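Local atomic coordinates of kcn28 (Kitasatospora, PDB entry 6J31), a protein that is of unknown function but has the two-domain architecture of GT-B glycosyltransferase-like proteins, its C-terminal part resembling that of the erythromycin biosynthesis protein CIII family. Residues L261-G266 with V281-W286. Numbering follows the deposited sequence.
Sequences LVLQIG and VEVHNW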
loop_
_atom_site.group_PDB
_atom_site.type_symbol
_atom_site.label_atom_id
_atom_site.label_comp_id
_atom_site.label_asym_id
_atom_site.label_seq_id
_atom_site.Cartn_x
_atom_site.Cartn_y
_atom_site.Cartn_z
ATOM N N LEU A 261 9.158 11.334 -22.279
ATOM C CA LEU A 261 8.040 10.780 -21.531
ATOM C C LEU A 261 8.080 9.259 -21.589
ATOM O O LEU A 261 8.169 8.675 -22.673
ATOM C CB LEU A 261 6.715 11.297 -22.092
ATOM C CG LEU A 261 5.446 10.503 -21.779
ATOM C CD1 LEU A 261 5.185 10.457 -20.287
ATOM C CD2 LEU A 261 4.264 11.116 -22.502
ATOM N N VAL A 262 8.021 8.628 -20.420
ATOM C CA VAL A 262 7.850 7.186 -20.295
ATOM C C VAL A 262 6.435 6.976 -19.785
ATOM O O VAL A 262 6.137 7.254 -18.618
ATOM C CB VAL A 262 8.876 6.552 -19.346
ATOM C CG1 VAL A 262 8.555 5.073 -19.142
ATOM C CG2 VAL A 262 10.289 6.740 -19.870
ATOM N N LEU A 263 5.562 6.489 -20.653
ATOM C CA LEU A 263 4.137 6.393 -20.368
ATOM C C LEU A 263 3.794 4.928 -20.129
ATOM O O LEU A 263 3.798 4.122 -21.065
ATOM C CB LEU A 263 3.327 6.982 -21.523
ATOM C CG LEU A 263 1.802 6.957 -21.430
ATOM C CD1 LEU A 263 1.338 7.322 -20.035
ATOM C CD2 LEU A 263 1.198 7.906 -22.457
ATOM N N GLN A 264 3.470 4.591 -18.884
ATOM C CA GLN A 264 3.076 3.236 -18.521
ATOM C C GLN A 264 1.553 3.212 -18.471
ATOM O O GLN A 264 0.941 3.855 -17.615
ATOM C CB GLN A 264 3.698 2.818 -17.191
ATOM C CG GLN A 264 3.682 1.317 -16.964
ATOM C CD GLN A 264 3.137 0.924 -15.610
ATOM O OE1 GLN A 264 3.785 0.186 -14.864
ATOM N NE2 GLN A 264 1.943 1.404 -15.286
ATOM N N ILE A 265 0.954 2.462 -19.394
ATOM C CA ILE A 265 -0.488 2.466 -19.615
ATOM C C ILE A 265 -1.209 1.329 -18.910
ATOM O O ILE A 265 -2.448 1.357 -18.833
ATOM C CB ILE A 265 -0.800 2.425 -21.123
ATOM C CG1 ILE A 265 -0.036 1.267 -21.758
ATOM C CG2 ILE A 265 -0.421 3.742 -21.772
ATOM C CD1 ILE A 265 -0.206 1.176 -23.218
ATOM N N GLY A 266 -0.492 0.303 -18.467
ATOM C CA GLY A 266 -1.094 -0.817 -17.781
ATOM C C GLY A 266 -1.374 -1.992 -18.709
ATOM O O GLY A 266 -1.501 -1.857 -19.928
ATOM N N VAL A 281 7.674 10.246 -26.933
ATOM C CA VAL A 281 6.970 9.324 -26.048
ATOM C C VAL A 281 7.410 7.890 -26.316
ATOM O O VAL A 281 7.584 7.485 -27.472
ATOM C CB VAL A 281 5.448 9.478 -26.227
ATOM C CG1 VAL A 281 4.688 8.587 -25.233
ATOM C CG2 VAL A 281 5.073 10.931 -26.082
ATOM N N GLU A 282 7.633 7.129 -25.243
ATOM C CA GLU A 282 7.817 5.688 -25.336
ATOM C C GLU A 282 6.794 5.091 -24.386
ATOM O O GLU A 282 6.649 5.558 -23.251
ATOM C CB GLU A 282 9.258 5.240 -25.004
ATOM C CG GLU A 282 9.577 5.035 -23.537
ATOM C CD GLU A 282 11.034 4.691 -23.301
ATOM O OE1 GLU A 282 11.915 5.348 -23.893
ATOM O OE2 GLU A 282 11.300 3.743 -22.537
ATOM N N VAL A 283 6.032 4.120 -24.874
ATOM C CA VAL A 283 4.894 3.575 -24.147
ATOM C C VAL A 283 5.189 2.135 -23.763
ATOM O O VAL A 283 5.809 1.391 -24.530
ATOM C CB VAL A 283 3.607 3.700 -24.986
ATOM C CG1 VAL A 283 2.474 2.967 -24.335
ATOM C CG2 VAL A 283 3.232 5.165 -25.113
ATOM N N HIS A 284 4.766 1.757 -22.559
ATOM C CA HIS A 284 4.919 0.403 -22.055
ATOM C C HIS A 284 3.647 0.002 -21.331
ATOM O O HIS A 284 2.890 0.848 -20.851
ATOM C CB HIS A 284 6.099 0.272 -21.081
ATOM C CG HIS A 284 7.416 0.697 -21.649
ATOM N ND1 HIS A 284 8.428 -0.198 -21.921
ATOM C CD2 HIS A 284 7.895 1.920 -21.976
ATOM C CE1 HIS A 284 9.470 0.455 -22.404
ATOM N NE2 HIS A 284 9.173 1.742 -22.446
ATOM N N ASN A 285 3.417 -1.308 -21.256
ATOM C CA ASN A 285 2.365 -1.825 -20.390
ATOM C C ASN A 285 2.831 -1.909 -18.946
ATOM O O ASN A 285 2.023 -1.775 -18.020
ATOM C CB ASN A 285 1.920 -3.196 -20.885
ATOM C CG ASN A 285 1.417 -3.150 -22.302
ATOM O OD1 ASN A 285 0.349 -2.604 -22.574
ATOM N ND2 ASN A 285 2.203 -3.693 -23.225
ATOM N N TRP A 286 4.125 -2.129 -18.742
ATOM C CA TRP A 286 4.716 -2.156 -17.418
ATOM C C TRP A 286 6.165 -1.726 -17.581
ATOM O O TRP A 286 6.794 -2.010 -18.604
ATOM C CB TRP A 286 4.585 -3.551 -16.782
ATOM C CG TRP A 286 5.309 -3.742 -15.477
ATOM C CD1 TRP A 286 4.769 -3.654 -14.224
ATOM C CD2 TRP A 286 6.689 -4.093 -15.294
ATOM N NE1 TRP A 286 5.731 -3.908 -13.275
ATOM C CE2 TRP A 286 6.917 -4.181 -13.905
ATOM C CE3 TRP A 286 7.754 -4.331 -16.170
ATOM C CZ2 TRP A 286 8.164 -4.497 -13.371
ATOM C CZ3 TRP A 286 8.993 -4.643 -15.637
ATOM C CH2 TRP A 286 9.187 -4.724 -14.250
#
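Leu261 and Val281 lie side by side on one face of a parallel strand pair, and CD2 of Leu261 touches CG2 of Val281 at 3.7 Å. Further along that face Leu263 CB rests 4.0 Å from Val283 CG2, and just past the strand end the side chain of Ile265 crosses Val283 at about a right angle. With CG1 of Ile265 between the backbone N and the carbonyl carbon (chi1 52°), its CD1 reaches Val283 CG1 at 3.4 Å, closer than normal carbon contact. Helix 243-253 covers this apolar face, Phe253, Val250 and Tyr246 meeting its side chains.

The other face is more polar. Val262 CG2 lies alongside the carboxylate end of Glu282, whose OE2 accepts a bond from His284 NE2 (2.9 Å) on its anti side, somewhat out of the carboxylate plane. Trp221 also bonds this oxygen and His260 bonds OE1, so protein donors engage both carboxylate oxygens. Beyond them Gln264, bent at chi2, sets OE1 3.6 Å from Trp286 CA, its amide plane 27° from the indole plane.

The backbone evidence for the pairing is a ladder in which Leu263 N donates to Glu282 O (3.0 Å, nearly linear at 177°) and Leu263 O accepts from His284 N; Ile265 N to His284 O (2.9 Å) extends it past the strand end. Strand 281-284 is an outermost strand of the six-stranded parallel sheet, ordered 3-2-1-4-5-6, and its pairing with strand 259-264 forms one margin of the Rossmann-like C-terminal domain characteristic of the GT-B fold.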